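Local coordinates for protein lamina-associated polypeptide 2 isoforms alpha/zeta (Mus musculus, PDB 2V0X) that forms a dimer through a C-terminal coiled-coil domain and, as a component of the nuclear lamina, probably helps link chromatin to A-type lamins, at the interface of chains A and B. Numbering follows the deposited sequence. Chains: chain A/B, Lamina-associated polypeptide 2 isoforms alpha/zeta.

Contacts 1 and 2 lie on the same dimer interface, the centres of their C-alpha atoms about 42 Å apart. Both bring helix 100-146 of chain A against helix 152-196 of chain B, the pair that runs antiparallel within the four-stranded coiled coil of the dimer. Contact 1 marks the hairpin end of the bundle, where a stretch near the start of the modelled chain joins it. Contact 2 sits well along the rod, where loop residues and the short helix 66-72 are added to the helices. Two-fold symmetry repeats each with the chains exchanged, so the two patches sample one interface that the long helices carry along the rod.

Contact 1: the interface of chains A and B. Residues chain A 142, 145-146; chain B 7, 152, 156.
One face of the A:Asn146 side-chain amide is turned towards chain B, with the backbone N of B:His7 3.8 Å from the amide carbon CG and nearly straight above it. The imidazole of B:His7 lies over the same face, displaced past the oxygen end, its plane inclined by 33° to the amide. Here the amide oxygen OD1 meets the ring carbon CD2 at 3.3 Å, from outside the ring and to one side of its plane, a carbon-oxygen contact that could be weakly attractive. At the other end, the amide nitrogen ND2 is 3.5 Å from the methyl CD1 of B:Leu156, so the amide spans from histidine to leucine. CG of A:Asn146 is anti to the backbone N (chi1 -163°), which sets the amide beside its own carbonyl carbon, between the histidine and the leucine. For B:His7, CG lies between the backbone N and the carbonyl carbon (chi1 63°); this brings CD2 above and just beyond OD1 and leaves CB 3.9 Å from CB of A:Asn146.

One turn earlier on the same helix, A:Ala142 presents its methyl CB to the other branch of B:Leu156, CD2, at 4.0 Å. The leucine thus divides its two methyls between the asparagine amide and the alanine. A:Ile145 lays its branch methyl CG2 4.1 Å from the backbone O of B:Ala152.

A:Asn146 ends helix 100-146 and B:Ala152 begins helix 152-196, so the patch lies at the hairpin end of the antiparallel coiled coil, with B:His7, the first modelled residue of its chain, packed alongside from a non-helical segment.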
ATOM      1  N   ALA A 142       7.838   7.552 -32.074  1.00 46.46           N
ATOM      2  CA  ALA A 142       7.792   8.949 -32.486  1.00 49.69           C
ATOM      3  C   ALA A 142       8.883   9.199 -33.535  1.00 54.84           C
ATOM      4  O   ALA A 142       8.634   9.828 -34.567  1.00 58.34           O
ATOM      5  CB  ALA A 142       8.000   9.869 -31.280  1.00 49.16           C
ATOM      6  N   ILE A 145       7.824   7.558 -36.920  1.00 65.19           N
ATOM      7  CA  ILE A 145       6.763   8.329 -37.561  1.00 68.01           C
ATOM      8  C   ILE A 145       7.304   9.623 -38.165  1.00 70.64           C
ATOM      9  O   ILE A 145       6.858  10.053 -39.229  1.00 71.20           O
ATOM     10  CB  ILE A 145       5.629   8.654 -36.551  1.00 68.54           C
ATOM     11  CG1 ILE A 145       4.797   7.396 -36.285  1.00 72.22           C
ATOM     12  CG2 ILE A 145       4.745   9.798 -37.055  1.00 67.65           C
ATOM     13  CD1 ILE A 145       3.757   7.566 -35.191  1.00 74.60           C
ATOM     14  N   ASN A 146       8.279  10.224 -37.488  1.00 73.43           N
ATOM     15  CA  ASN A 146       8.872  11.478 -37.943  1.00 79.53           C
ATOM     16  C   ASN A 146       9.750  11.304 -39.184  1.00 84.24           C
ATOM     17  O   ASN A 146       9.671  12.107 -40.119  1.00 84.97           O
ATOM     18  CB  ASN A 146       9.666  12.133 -36.809  1.00 79.36           C
ATOM     19  CG  ASN A 146       9.959  13.599 -37.071  1.00 80.56           C
ATOM     20  OD1 ASN A 146      11.116  14.008 -37.140  1.00 86.34           O
ATOM     21  ND2 ASN A 146       8.909  14.404 -37.186  1.00 72.04           N
TER
ATOM     22  N   HIS B   7       9.874  14.559 -33.383  1.00120.65           N
ATOM     23  CA  HIS B   7      10.161  13.395 -32.548  1.00120.51           C
ATOM     24  C   HIS B   7      10.703  13.804 -31.178  1.00117.47           C
ATOM     25  O   HIS B   7      10.988  12.957 -30.330  1.00117.61           O
ATOM     26  CB  HIS B   7      11.145  12.448 -33.255  1.00121.98           C
ATOM     27  CG  HIS B   7      12.492  13.050 -33.522  1.00123.54           C
ATOM     28  ND1 HIS B   7      13.641  12.607 -32.902  1.00123.95           N
ATOM     29  CD2 HIS B   7      12.875  14.055 -34.345  1.00123.95           C
ATOM     30  CE1 HIS B   7      14.672  13.313 -33.329  1.00123.89           C
ATOM     31  NE2 HIS B   7      14.234  14.198 -34.206  1.00123.90           N
ATOM     32  N   ALA B 152       1.490  13.101 -39.734  1.00 92.87           N
ATOM     33  CA  ALA B 152       2.592  12.866 -38.810  1.00 89.87           C
ATOM     34  C   ALA B 152       2.528  13.749 -37.568  1.00 88.13           C
ATOM     35  O   ALA B 152       2.576  13.243 -36.448  1.00 89.87           O
ATOM     36  CB  ALA B 152       3.923  13.060 -39.527  1.00 89.56           C
ATOM     37  N   LEU B 156       2.206  12.699 -33.709  1.00 44.81           N
ATOM     38  CA  LEU B 156       3.257  13.146 -32.801  1.00 43.29           C
ATOM     39  C   LEU B 156       2.712  13.876 -31.568  1.00 42.51           C
ATOM     40  O   LEU B 156       3.278  13.761 -30.477  1.00 43.59           O
ATOM     41  CB  LEU B 156       4.253  14.044 -33.531  1.00 44.78           C
ATOM     42  CG  LEU B 156       5.327  13.311 -34.333  1.00 49.92           C
ATOM     43  CD1 LEU B 156       5.865  14.220 -35.430  1.00 53.19           C
ATOM     44  CD2 LEU B 156       6.443  12.852 -33.396  1.00 50.61           C
TER

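Contact 2: the interface of chains A and B. Residues chain A 71-72, 114, 118, 121; chain B 47, 184, 214.
The phenol oxygen OH of A:Tyr114 donates a hydrogen bond of 2.9 Å to the backbone O of A:Ile71, while groups of chain B gather round the same hydroxyl: the end methyl of B:Met184, the indole of B:Trp47 and the ring of B:Phe214. In this LAP2alpha dimerization domain, an antiparallel coiled coil, the tyrosine projects from helix 100-146 and its bond ties the end of helix 66-72 to that long helix. The hydroxyl comes up fairly straight to the carbonyl (156° at the oxygen), though tilted 24° from its plane. Chain B also reaches the oxygen that takes the bond: the methyl CE of B:Met184 packs against it, and it lies at the edge of the B:Trp47 indole, in the ring plane.

B:Met184, present as selenomethionine, lies along one face of the tyrosine. Its CG sits over the phenol ring, 3.8 Å from the centroid in a CH-pi contact. Beyond CG, the selenium SE heads towards helix 100-146 and touches CD2 of A:Leu121 at 3.8 Å, with A:Ala118 beside SE and CE. A bend at the last torsion (chi3 90°) then brings CE back over the hydroxyl end of the same face, 3.4 Å from OH of A:Tyr114.

B:Phe214 meets the tyrosine edge on: its CE2 is 3.6 Å from OH of A:Tyr114, and each ring has the other's contacting atom in its own plane. B:Trp47 crosses the tyrosine at about a right angle, bringing the far corner of its six-membered ring, CH2, to 3.5 Å from OH of A:Tyr114. That corner also packs against the branch methyl CG2 of A:Ile71, at 3.6 Å. Within chain B, CD2 of B:Phe214 lies 3.4 Å above the indole plane of B:Trp47 and over its centre, which probably helps to fix how the tryptophan is turned as it faces helix 66-72.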
ATOM      1  N   ILE A  71      14.214  -7.422   2.318  1.00 46.95           N
ATOM      2  CA  ILE A  71      13.523  -6.200   2.713  1.00 44.64           C
ATOM      3  C   ILE A  71      11.996  -6.280   2.598  1.00 43.50           C
ATOM      4  O   ILE A  71      11.279  -5.577   3.317  1.00 44.61           O
ATOM      5  CB  ILE A  71      14.096  -5.012   1.920  1.00 46.05           C
ATOM      6  CG1 ILE A  71      15.337  -4.479   2.641  1.00 51.92           C
ATOM      7  CG2 ILE A  71      13.051  -3.944   1.658  1.00 46.43           C
ATOM      8  CD1 ILE A  71      16.040  -3.357   1.916  1.00 62.85           C
ATOM      9  N   LEU A  72      11.500  -7.177   1.747  1.00 40.07           N
ATOM     10  CA  LEU A  72      10.059  -7.343   1.554  1.00 36.55           C
ATOM     11  C   LEU A  72       9.431  -8.336   2.520  1.00 36.46           C
ATOM     12  O   LEU A  72       8.226  -8.285   2.774  1.00 36.88           O
ATOM     13  CB  LEU A  72       9.746  -7.794   0.122  1.00 35.25           C
ATOM     14  CG  LEU A  72      10.064  -6.822  -1.022  1.00 34.75           C
ATOM     15  CD1 LEU A  72       9.969  -7.564  -2.337  1.00 38.10           C
ATOM     16  CD2 LEU A  72       9.116  -5.643  -1.029  1.00 32.62           C
ATOM     17  N   TYR A 114       2.028  -5.338   7.090  1.00 26.97           N
ATOM     18  CA  TYR A 114       3.359  -5.271   6.488  1.00 27.68           C
ATOM     19  C   TYR A 114       3.373  -6.079   5.179  1.00 26.58           C
ATOM     20  O   TYR A 114       3.873  -5.619   4.169  1.00 26.85           O
ATOM     21  CB  TYR A 114       4.421  -5.852   7.449  1.00 28.03           C
ATOM     22  CG  TYR A 114       5.867  -5.635   7.010  1.00 26.96           C
ATOM     23  CD1 TYR A 114       6.654  -4.654   7.612  1.00 25.99           C
ATOM     24  CD2 TYR A 114       6.437  -6.388   5.970  1.00 27.05           C
ATOM     25  CE1 TYR A 114       7.972  -4.419   7.191  1.00 27.49           C
ATOM     26  CE2 TYR A 114       7.765  -6.155   5.535  1.00 25.33           C
ATOM     27  CZ  TYR A 114       8.515  -5.172   6.149  1.00 23.15           C
ATOM     28  OH  TYR A 114       9.801  -4.901   5.731  1.00 25.13           O
ATOM     29  N   ALA A 118       4.062  -4.705   1.473  1.00 29.58           N
ATOM     30  CA  ALA A 118       5.248  -5.223   0.771  1.00 28.02           C
ATOM     31  C   ALA A 118       4.831  -5.660  -0.634  1.00 26.33           C
ATOM     32  O   ALA A 118       5.504  -5.375  -1.613  1.00 27.72           O
ATOM     33  CB  ALA A 118       5.863  -6.419   1.543  1.00 26.94           C
ATOM     34  N   LEU A 121       4.231  -2.789  -2.785  1.00 26.53           N
ATOM     35  CA  LEU A 121       5.505  -2.234  -3.193  1.00 28.86           C
ATOM     36  C   LEU A 121       6.115  -3.044  -4.340  1.00 30.81           C
ATOM     37  O   LEU A 121       6.671  -2.481  -5.278  1.00 33.40           O
ATOM     38  CB  LEU A 121       6.435  -2.166  -1.996  1.00 30.19           C
ATOM     39  CG  LEU A 121       7.942  -1.902  -2.032  1.00 34.09           C
ATOM     40  CD1 LEU A 121       8.420  -1.167  -3.238  1.00 33.58           C
ATOM     41  CD2 LEU A 121       8.312  -1.159  -0.742  1.00 38.66           C
TER
ATOM     42  N   TRP B  47      12.648   4.580   6.134  1.00 33.94           N
ATOM     43  CA  TRP B  47      12.925   3.714   7.270  1.00 30.86           C
ATOM     44  C   TRP B  47      13.914   4.263   8.292  1.00 34.34           C
ATOM     45  O   TRP B  47      14.113   3.657   9.343  1.00 37.03           O
ATOM     46  CB  TRP B  47      13.361   2.343   6.780  1.00 28.04           C
ATOM     47  CG  TRP B  47      12.240   1.555   6.202  1.00 27.44           C
ATOM     48  CD1 TRP B  47      10.917   1.941   6.104  1.00 27.52           C
ATOM     49  CD2 TRP B  47      12.310   0.230   5.663  1.00 27.08           C
ATOM     50  NE1 TRP B  47      10.173   0.932   5.539  1.00 27.64           N
ATOM     51  CE2 TRP B  47      10.999  -0.129   5.258  1.00 27.74           C
ATOM     52  CE3 TRP B  47      13.353  -0.696   5.489  1.00 25.96           C
ATOM     53  CZ2 TRP B  47      10.707  -1.376   4.686  1.00 28.31           C
ATOM     54  CZ3 TRP B  47      13.058  -1.940   4.925  1.00 25.91           C
ATOM     55  CH2 TRP B  47      11.747  -2.268   4.529  1.00 26.58           C
HETATM   56  N   MSE B 184       4.940  -0.158   6.033  1.00 29.97           N
HETATM   57  CA  MSE B 184       5.845  -1.171   6.554  1.00 30.61           C
HETATM   58  C   MSE B 184       6.580  -0.627   7.786  1.00 29.20           C
HETATM   59  O   MSE B 184       6.778  -1.347   8.756  1.00 30.62           O
HETATM   60  CB  MSE B 184       6.839  -1.583   5.460  1.00 33.63           C
HETATM   61  CG  MSE B 184       6.215  -2.461   4.363  1.00 38.07           C
HETATM   62 SE   MSE B 184       7.146  -2.314   2.661  1.00 41.48          SE
HETATM   63  CE  MSE B 184       8.441  -3.723   2.878  1.00 39.81           C
ATOM     64  N   PHE B 214      15.022   1.367  10.872  1.00 34.72           N
ATOM     65  CA  PHE B 214      14.611   0.020  10.511  1.00 33.80           C
ATOM     66  C   PHE B 214      15.399  -0.345   9.266  1.00 36.57           C
ATOM     67  O   PHE B 214      15.470   0.441   8.321  1.00 39.38           O
ATOM     68  CB  PHE B 214      13.125  -0.036  10.199  1.00 32.05           C
ATOM     69  CG  PHE B 214      12.670  -1.379   9.698  1.00 29.68           C
ATOM     70  CD1 PHE B 214      13.007  -2.539  10.382  1.00 29.06           C
ATOM     71  CD2 PHE B 214      11.866  -1.477   8.571  1.00 29.09           C
ATOM     72  CE1 PHE B 214      12.548  -3.775   9.959  1.00 29.53           C
ATOM     73  CE2 PHE B 214      11.398  -2.708   8.133  1.00 29.64           C
ATOM     74  CZ  PHE B 214      11.734  -3.859   8.823  1.00 30.03           C
TER